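Local coordinates for CYCLIN domain-containing protein (Chaetomium thermophilum, PDB 6Z3U) that probably acts as the cyclin H-type regulatory subunit of the CDK-activating kinase complex, switching on its cyclin-dependent serine/threonine kinase partner together with MAT1, at residues A[231-236]-A[326-331]. Residues are numbered along the deposited sequence; the frame is centred on the assembly and turned at random.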
loop_
_atom_site.group_PDB
_atom_site.type_symbol
_atom_site.label_atom_id
_atom_site.label_comp_id
_atom_site.label_asym_id
_atom_site.label_seq_id
_atom_site.Cartn_x
_atom_site.Cartn_y
_atom_site.Cartn_z
ATOM N N TYR A 231 2.802 9.467 -15.852
ATOM C CA TYR A 231 3.306 8.870 -14.619
ATOM C C TYR A 231 4.776 8.488 -14.729
ATOM O O TYR A 231 5.503 8.531 -13.730
ATOM C CB TYR A 231 2.475 7.638 -14.254
ATOM C CG TYR A 231 1.179 7.942 -13.538
ATOM C CD1 TYR A 231 0.352 8.972 -13.962
ATOM C CD2 TYR A 231 0.776 7.185 -12.446
ATOM C CE1 TYR A 231 -0.834 9.249 -13.310
ATOM C CE2 TYR A 231 -0.410 7.453 -11.790
ATOM C CZ TYR A 231 -1.211 8.484 -12.228
ATOM O OH TYR A 231 -2.391 8.756 -11.579
ATOM N N PHE A 232 5.236 8.124 -15.928
ATOM C CA PHE A 232 6.595 7.623 -16.083
ATOM C C PHE A 232 7.648 8.723 -16.036
ATOM O O PHE A 232 8.809 8.437 -15.726
ATOM C CB PHE A 232 6.739 6.865 -17.409
ATOM C CG PHE A 232 5.819 5.684 -17.539
ATOM C CD1 PHE A 232 5.881 4.634 -16.638
ATOM C CD2 PHE A 232 4.909 5.615 -18.580
ATOM C CE1 PHE A 232 5.038 3.547 -16.764
ATOM C CE2 PHE A 232 4.067 4.531 -18.709
ATOM C CZ PHE A 232 4.132 3.495 -17.801
ATOM N N HIS A 233 7.272 9.970 -16.328
ATOM C CA HIS A 233 8.229 11.060 -16.421
ATOM C C HIS A 233 8.014 12.164 -15.397
ATOM O O HIS A 233 8.869 13.050 -15.290
ATOM C CB HIS A 233 8.185 11.679 -17.827
ATOM C CG HIS A 233 8.182 10.666 -18.928
ATOM N ND1 HIS A 233 9.185 9.736 -19.086
ATOM C CD2 HIS A 233 7.292 10.434 -19.923
ATOM C CE1 HIS A 233 8.917 8.976 -20.132
ATOM N NE2 HIS A 233 7.774 9.379 -20.658
ATOM N N PHE A 234 6.917 12.140 -14.644
ATOM C CA PHE A 234 6.597 13.223 -13.728
ATOM C C PHE A 234 6.045 12.660 -12.429
ATOM O O PHE A 234 5.501 11.553 -12.387
ATOM C CB PHE A 234 5.592 14.199 -14.352
ATOM C CG PHE A 234 6.034 14.751 -15.675
ATOM C CD1 PHE A 234 6.969 15.771 -15.737
ATOM C CD2 PHE A 234 5.518 14.249 -16.858
ATOM C CE1 PHE A 234 7.380 16.281 -16.953
ATOM C CE2 PHE A 234 5.925 14.755 -18.077
ATOM C CZ PHE A 234 6.856 15.773 -18.125
ATOM N N THR A 235 6.202 13.426 -11.380
ATOM C CA THR A 235 5.779 13.119 -10.024
ATOM C C THR A 235 4.321 13.521 -9.824
ATOM O O THR A 235 3.840 14.460 -10.464
ATOM C CB THR A 235 6.667 13.864 -9.031
ATOM O OG1 THR A 235 8.028 13.457 -9.218
ATOM C CG2 THR A 235 6.265 13.586 -7.598
ATOM N N PRO A 236 3.578 12.823 -8.956
ATOM C CA PRO A 236 2.184 13.231 -8.706
ATOM C C PRO A 236 2.022 14.713 -8.417
ATOM O O PRO A 236 1.048 15.321 -8.877
ATOM C CB PRO A 236 1.787 12.361 -7.508
ATOM C CG PRO A 236 2.565 11.107 -7.714
ATOM C CD PRO A 236 3.891 11.535 -8.306
ATOM N N ARG A 326 2.694 19.876 -18.733
ATOM C CA ARG A 326 1.491 20.544 -19.215
ATOM C C ARG A 326 1.267 20.266 -20.696
ATOM O O ARG A 326 0.124 20.095 -21.138
ATOM C CB ARG A 326 1.598 22.047 -18.960
ATOM C CG ARG A 326 0.270 22.780 -18.962
ATOM C CD ARG A 326 0.477 24.281 -18.807
ATOM N NE ARG A 326 -0.781 25.016 -18.699
ATOM C CZ ARG A 326 -1.484 25.470 -19.735
ATOM N NH1 ARG A 326 -1.064 25.265 -20.978
ATOM N NH2 ARG A 326 -2.614 26.131 -19.526
ATOM N N ASP A 327 2.348 20.214 -21.477
ATOM C CA ASP A 327 2.220 19.962 -22.909
ATOM C C ASP A 327 1.894 18.499 -23.190
ATOM O O ASP A 327 1.119 18.195 -24.105
ATOM C CB ASP A 327 3.507 20.375 -23.624
ATOM C CG ASP A 327 3.750 21.875 -23.568
ATOM O OD1 ASP A 327 2.766 22.643 -23.610
ATOM O OD2 ASP A 327 4.926 22.285 -23.474
ATOM N N MET A 328 2.476 17.579 -22.418
ATOM C CA MET A 328 2.172 16.164 -22.607
ATOM C C MET A 328 0.702 15.874 -22.331
ATOM O O MET A 328 0.064 15.107 -23.061
ATOM C CB MET A 328 3.066 15.310 -21.706
ATOM C CG MET A 328 2.832 13.814 -21.856
ATOM S SD MET A 328 4.118 12.803 -21.092
ATOM C CE MET A 328 4.633 11.813 -22.494
ATOM N N LEU A 329 0.147 16.479 -21.278
ATOM C CA LEU A 329 -1.248 16.233 -20.928
ATOM C C LEU A 329 -2.201 16.819 -21.963
ATOM O O LEU A 329 -3.246 16.229 -22.259
ATOM C CB LEU A 329 -1.550 16.816 -19.547
ATOM C CG LEU A 329 -1.423 15.867 -18.355
ATOM C CD1 LEU A 329 -0.060 15.192 -18.328
ATOM C CD2 LEU A 329 -1.681 16.618 -17.058
ATOM N N SER A 330 -1.862 17.983 -22.521
ATOM C CA SER A 330 -2.777 18.667 -23.427
ATOM C C SER A 330 -3.137 17.827 -24.648
ATOM O O SER A 330 -4.196 18.048 -25.245
ATOM C CB SER A 330 -2.161 19.991 -23.879
ATOM O OG SER A 330 -1.055 19.768 -24.738
ATOM N N LYS A 331 -2.286 16.875 -25.034
ATOM C CA LYS A 331 -2.533 16.081 -26.232
ATOM C C LYS A 331 -3.628 15.037 -26.050
ATOM O O LYS A 331 -4.052 14.436 -27.044
ATOM C CB LYS A 331 -1.238 15.394 -26.669
ATOM C CG LYS A 331 -0.188 16.349 -27.218
ATOM C CD LYS A 331 1.144 15.654 -27.460
ATOM C CE LYS A 331 1.769 15.204 -26.149
ATOM N NZ LYS A 331 3.173 14.737 -26.304
#
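Met328 reaches from one helix to the rims of two aromatic rings, His233 and Phe234, and within these segments one thioether carries the contact. Its SD lies 4.0 Å from CE2 of Phe234, close to the plane of the phenyl ring, 89° off the ring normal: a Met-aromatic contact made at the edge. The same sulfur sits 5.3 Å from the centroid of the His233 imidazole, again at the edge. With CG anti to the backbone N (chi1 -179°) and chi2 also extended, the chain runs straight out from its helix before bending at chi3, which carries the methyl to the imidazole; CE stops 3.9 Å from CD2 of His233, near the ring plane. Methionine and histidine side chains thus cross at about a right angle, whereas the phenylalanine meets the thioether at a slant. Over one face of each ring lies a neighbouring CB: that of Phe232 over the imidazole centre, that of His233 above the phenyl ring toward its rim. Across CG from CD2, ND1 is hydrogen-bonded to the carbonyl O of Phe23, which should restrict rotation of the buried ring. No hydrogen bond links the two segments. Within the C-terminal cyclin domain, the contact joins helix 313-330, through Met328, to the short helix 230-233 and the loop leading into helix 236-247; Phe234 also packs on Thr321, Ala324 and Cys325 of helix 313-330 and on Ile239 of helix 236-247, while His233 packs against Pro25 and Leu28 of helix 25-48.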